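Local atomic coordinates of sugar fermentation stimulation protein homolog (Pyrococcus furiosus, PDB entry 4DA2), a protein that probably binds DNA and joins an OB-fold domain to a calcium-binding, nuclease-like domain of the PD-(D/E)xK kind. Residues Arg18-Arg21 and Phe22-Leu25; Phe88-Ile91 and Ile92-Glu95. The protein carries 1 engineered substitution. All coordinates share one frame; numbering follows the deposited sequence.

Contact 1 (Arg18-Arg21 and Phe22-Leu25); sequences RVNR and FVGL
Two successive amides, Val19 N and Asn20 N, converge on the carbonyl oxygen of Val23: Val19 N lies 2.9 Å from Val23 O and Asn20 N 3.3 Å, the second in the carbonyl plane. Across the turn Asn20 answers with its side chain. Its OD1 takes a hydrogen bond from Phe22 N at 2.9 Å and a weak one from Val23 N; chi1 of 52° folds the amide back over the chain, and an asparagine is short enough to do this. Arg21 and Phe22 run side by side, with Arg21 CG 3.8 Å from the centroid of the Phe22 ring in a CH-pi contact; the guanidinium, its plane 50° from the ring's, has Phe22 CE2 over its centre. Val19 CG2 rests 3.7 Å from Leu25 CG. From the start of the turn, the extended Arg18 sends NH2 to Arg21 O (2.9 Å), with the oxygen in the Arg18 guanidinium plane, while NH1 bonds Gly41 O. A leucine in place of Arg18 would probably leave Arg21 O and Gly41 O without these donors and the turn freer to move. Arg18 and Gly24 form an antiparallel non-hydrogen-bonded pair, making 18-25 the hairpin connection between strands 11-18 and 23-28 of the OB domain, with strand 31-36 flanking 23-28.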
loop_
_atom_site.group_PDB
_atom_site.type_symbol
_atom_site.label_atom_id
_atom_site.label_comp_id
_atom_site.label_asym_id
_atom_site.label_seq_id
_atom_site.Cartn_x
_atom_site.Cartn_y
_atom_site.Cartn_z
ATOM N N ARG A 18 17.471 -10.352 -1.313
ATOM C CA ARG A 18 17.178 -9.106 -1.969
ATOM C C ARG A 18 18.454 -8.606 -2.637
ATOM O O ARG A 18 19.500 -8.522 -2.003
ATOM C CB ARG A 18 16.596 -8.087 -0.969
ATOM C CG ARG A 18 15.875 -6.948 -1.655
ATOM C CD ARG A 18 15.038 -6.134 -0.687
ATOM N NE ARG A 18 14.253 -5.127 -1.403
ATOM C CZ ARG A 18 13.444 -4.243 -0.819
ATOM N NH1 ARG A 18 13.298 -4.246 0.498
ATOM N NH2 ARG A 18 12.772 -3.360 -1.552
ATOM N N VAL A 19 18.369 -8.298 -3.925
ATOM C CA VAL A 19 19.534 -7.848 -4.697
ATOM C C VAL A 19 19.724 -6.346 -4.530
ATOM O O VAL A 19 20.829 -5.873 -4.251
ATOM C CB VAL A 19 19.389 -8.217 -6.197
ATOM C CG1 VAL A 19 20.538 -7.653 -7.039
ATOM C CG2 VAL A 19 19.293 -9.754 -6.363
ATOM N N ASN A 20 18.638 -5.605 -4.728
ATOM C CA ASN A 20 18.583 -4.186 -4.400
ATOM C C ASN A 20 17.143 -3.823 -4.065
ATOM O O ASN A 20 16.300 -4.709 -3.870
ATOM C CB ASN A 20 19.129 -3.327 -5.545
ATOM C CG ASN A 20 18.489 -3.646 -6.891
ATOM O OD1 ASN A 20 17.263 -3.745 -7.027
ATOM N ND2 ASN A 20 19.328 -3.776 -7.911
ATOM N N ARG A 21 16.840 -2.534 -4.029
ATOM C CA ARG A 21 15.493 -2.112 -3.647
ATOM C C ARG A 21 14.399 -2.468 -4.673
ATOM O O ARG A 21 13.219 -2.529 -4.320
ATOM C CB ARG A 21 15.473 -0.628 -3.249
ATOM C CG ARG A 21 15.715 0.366 -4.363
ATOM C CD ARG A 21 15.979 1.743 -3.763
ATOM N NE ARG A 21 16.100 2.805 -4.755
ATOM C CZ ARG A 21 17.183 3.035 -5.496
ATOM N NH1 ARG A 21 18.255 2.260 -5.380
ATOM N NH2 ARG A 21 17.188 4.035 -6.369
ATOM N N PHE A 22 14.795 -2.763 -5.914
ATOM C CA PHE A 22 13.858 -3.072 -6.995
ATOM C C PHE A 22 13.741 -4.556 -7.340
ATOM O O PHE A 22 12.780 -4.964 -7.999
ATOM C CB PHE A 22 14.263 -2.355 -8.300
ATOM C CG PHE A 22 14.392 -0.884 -8.158
ATOM C CD1 PHE A 22 13.263 -0.095 -7.997
ATOM C CD2 PHE A 22 15.648 -0.287 -8.134
ATOM C CE1 PHE A 22 13.371 1.286 -7.849
ATOM C CE2 PHE A 22 15.766 1.089 -7.986
ATOM C CZ PHE A 22 14.620 1.873 -7.843
ATOM N N VAL A 23 14.715 -5.355 -6.928
ATOM C CA VAL A 23 14.799 -6.744 -7.394
ATOM C C VAL A 23 15.172 -7.743 -6.306
ATOM O O VAL A 23 16.027 -7.477 -5.459
ATOM C CB VAL A 23 15.773 -6.855 -8.603
ATOM C CG1 VAL A 23 16.182 -8.306 -8.861
ATOM C CG2 VAL A 23 15.136 -6.236 -9.850
ATOM N N GLY A 24 14.532 -8.911 -6.347
ATOM C CA GLY A 24 14.900 -10.017 -5.454
ATOM C C GLY A 24 15.139 -11.288 -6.240
ATOM O O GLY A 24 14.708 -11.400 -7.391
ATOM N N LEU A 25 15.836 -12.239 -5.624
ATOM C CA LEU A 25 15.928 -13.602 -6.172
ATOM C C LEU A 25 15.063 -14.549 -5.350
ATOM O O LEU A 25 15.087 -14.519 -4.113
ATOM C CB LEU A 25 17.386 -14.087 -6.173
ATOM C CG LEU A 25 18.373 -13.282 -7.010
ATOM C CD1 LEU A 25 19.797 -13.767 -6.824
ATOM C CD2 LEU A 25 17.956 -13.324 -8.512
#

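Contact 2 (Phe88-Ile91 and Ile92-Glu95); sequences FEKI and IEKE
Ile92 lays its CG1 branch over one face of the Phe88 ring, one helical turn back. CG1 is 4.1 Å from the ring centroid, 25° off the normal and displaced toward the rim, a CH-pi contact; CD1 reaches on to Phe88 CZ at 3.7 Å. The torsions of Ile92 put it there: CG1 stands beside the backbone N, and chi2 of -57° bends CD1 round to the ring. Phe88 meets it with CG anti to its own backbone N (chi1 -174°), and its ring also packs on Val130 and Thr132 of strand 127-139 and on Leu211. Ile91 turns to Leu4 and Leu211, so the apolar residues suit the buried side of the helix. Beneath the side chains run ordinary i to i+4 bonds, such as Ile92 N to Phe88 O and Lys94 N to Lys90 O at 2.8 Å. Here helix 81-93 of the PD-(D/E)xK domain comes to its C-terminal end in a Schellman motif: Glu95 takes a positive phi, and its N bonds Ile92 O at 3.1 Å. Charged residues take the more exposed positions, where lysine and glutamate can keep their ends near solvent. Lys90 crosses Glu93, bringing NZ within 3.8 Å of Glu93 OE1, a long salt bridge. The NZ atoms of Lys90 and Lys94, 5.5 Å apart, each give a weak bond to one water, which may ease the repulsion between like charges. Glu89 directs its carboxylate elsewhere, OE2 bonding Tyr119 OH, while Glu95 OE2 accepts from Gly102 N.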
loop_
_atom_site.group_PDB
_atom_site.type_symbol
_atom_site.label_atom_id
_atom_site.label_comp_id
_atom_site.label_asym_id
_atom_site.label_seq_id
_atom_site.Cartn_x
_atom_site.Cartn_y
_atom_site.Cartn_z
ATOM N N PHE A 88 -7.104 -0.601 -4.187
ATOM C CA PHE A 88 -7.729 0.705 -3.924
ATOM C C PHE A 88 -8.664 1.172 -5.061
ATOM O O PHE A 88 -9.787 1.602 -4.813
ATOM C CB PHE A 88 -6.679 1.791 -3.568
ATOM C CG PHE A 88 -7.306 3.097 -3.164
ATOM C CD1 PHE A 88 -7.994 3.206 -1.955
ATOM C CD2 PHE A 88 -7.231 4.204 -3.993
ATOM C CE1 PHE A 88 -8.585 4.389 -1.585
ATOM C CE2 PHE A 88 -7.862 5.384 -3.637
ATOM C CZ PHE A 88 -8.524 5.478 -2.423
ATOM N N GLU A 89 -8.187 1.106 -6.300
ATOM C CA GLU A 89 -8.977 1.437 -7.479
ATOM C C GLU A 89 -10.278 0.609 -7.578
ATOM O O GLU A 89 -11.298 1.127 -8.007
ATOM C CB GLU A 89 -8.122 1.309 -8.753
ATOM C CG GLU A 89 -7.042 2.408 -8.816
ATOM C CD GLU A 89 -5.855 2.108 -9.716
ATOM O OE1 GLU A 89 -5.993 1.315 -10.656
ATOM O OE2 GLU A 89 -4.767 2.678 -9.478
ATOM N N LYS A 90 -10.243 -0.651 -7.150
ATOM C CA LYS A 90 -11.453 -1.464 -7.135
ATOM C C LYS A 90 -12.420 -0.970 -6.076
ATOM O O LYS A 90 -13.637 -0.903 -6.308
ATOM C CB LYS A 90 -11.102 -2.943 -6.929
ATOM C CG LYS A 90 -10.413 -3.539 -8.147
ATOM C CD LYS A 90 -11.463 -3.868 -9.204
ATOM C CE LYS A 90 -10.798 -4.268 -10.471
ATOM N NZ LYS A 90 -11.776 -4.755 -11.479
ATOM N N ILE A 91 -11.881 -0.644 -4.899
ATOM C CA ILE A 91 -12.675 -0.017 -3.838
ATOM C C ILE A 91 -13.388 1.256 -4.338
ATOM O O ILE A 91 -14.601 1.446 -4.095
ATOM C CB ILE A 91 -11.815 0.239 -2.588
ATOM C CG1 ILE A 91 -11.469 -1.102 -1.930
ATOM C CG2 ILE A 91 -12.518 1.190 -1.600
ATOM C CD1 ILE A 91 -10.439 -0.986 -0.837
ATOM N N ILE A 92 -12.658 2.108 -5.061
ATOM C CA ILE A 92 -13.257 3.320 -5.660
ATOM C C ILE A 92 -14.337 2.970 -6.706
ATOM O O ILE A 92 -15.453 3.543 -6.707
ATOM C CB ILE A 92 -12.177 4.285 -6.241
ATOM C CG1 ILE A 92 -11.233 4.807 -5.135
ATOM C CG2 ILE A 92 -12.802 5.476 -7.037
ATOM C CD1 ILE A 92 -11.901 5.547 -3.950
ATOM N N GLU A 93 -14.008 2.029 -7.585
ATOM C CA GLU A 93 -14.902 1.581 -8.658
ATOM C C GLU A 93 -16.221 1.064 -8.113
ATOM O O GLU A 93 -17.295 1.438 -8.610
ATOM C CB GLU A 93 -14.252 0.459 -9.460
ATOM C CG GLU A 93 -13.406 0.931 -10.620
ATOM C CD GLU A 93 -12.643 -0.201 -11.288
ATOM O OE1 GLU A 93 -13.247 -1.275 -11.533
ATOM O OE2 GLU A 93 -11.439 -0.007 -11.573
ATOM N N LYS A 94 -16.124 0.214 -7.094
ATOM C CA LYS A 94 -17.284 -0.470 -6.510
ATOM C C LYS A 94 -18.011 0.421 -5.489
ATOM O O LYS A 94 -19.024 0.017 -4.901
ATOM C CB LYS A 94 -16.836 -1.787 -5.864
ATOM C CG LYS A 94 -16.423 -2.873 -6.861
ATOM C CD LYS A 94 -15.879 -4.083 -6.119
ATOM C CE LYS A 94 -15.082 -5.003 -7.037
ATOM N NZ LYS A 94 -15.923 -5.750 -8.005
ATOM N N GLU A 95 -17.466 1.628 -5.291
ATOM C CA GLU A 95 -17.948 2.631 -4.321
ATOM C C GLU A 95 -18.124 2.080 -2.912
ATOM O O GLU A 95 -19.170 2.263 -2.290
ATOM C CB GLU A 95 -19.254 3.275 -4.840
ATOM C CG GLU A 95 -19.116 3.850 -6.226
ATOM C CD GLU A 95 -20.406 4.484 -6.735
ATOM O OE1 GLU A 95 -20.995 3.930 -7.683
ATOM O OE2 GLU A 95 -20.827 5.518 -6.185
HETATM O O HOH W 1 -13.485 -7.182 -9.652
#

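How the contacts relate
From the N terminus, the chain runs along strand 11-18 and reaches contact 1, which closes the tight reversal into strand 23-28 within the OB domain. The chain then completes the OB domain's sheet, whose last strand is 75-78, before entering helix 81-93, at whose C-terminal end contact 2 lies. Contact 2 closes no loop, being local to one continuous stretch. The two follow in series; neither encloses nor crosses the other. The centres of contact 1 and contact 2 are about 30 Å apart, on opposite sides of the chain's centre. Contact 1 joins adjacent strands of one sheet, whereas contact 2 lies along the last turns of one helix, whose apolar side packs on the larger sheet of the nuclease-like domain.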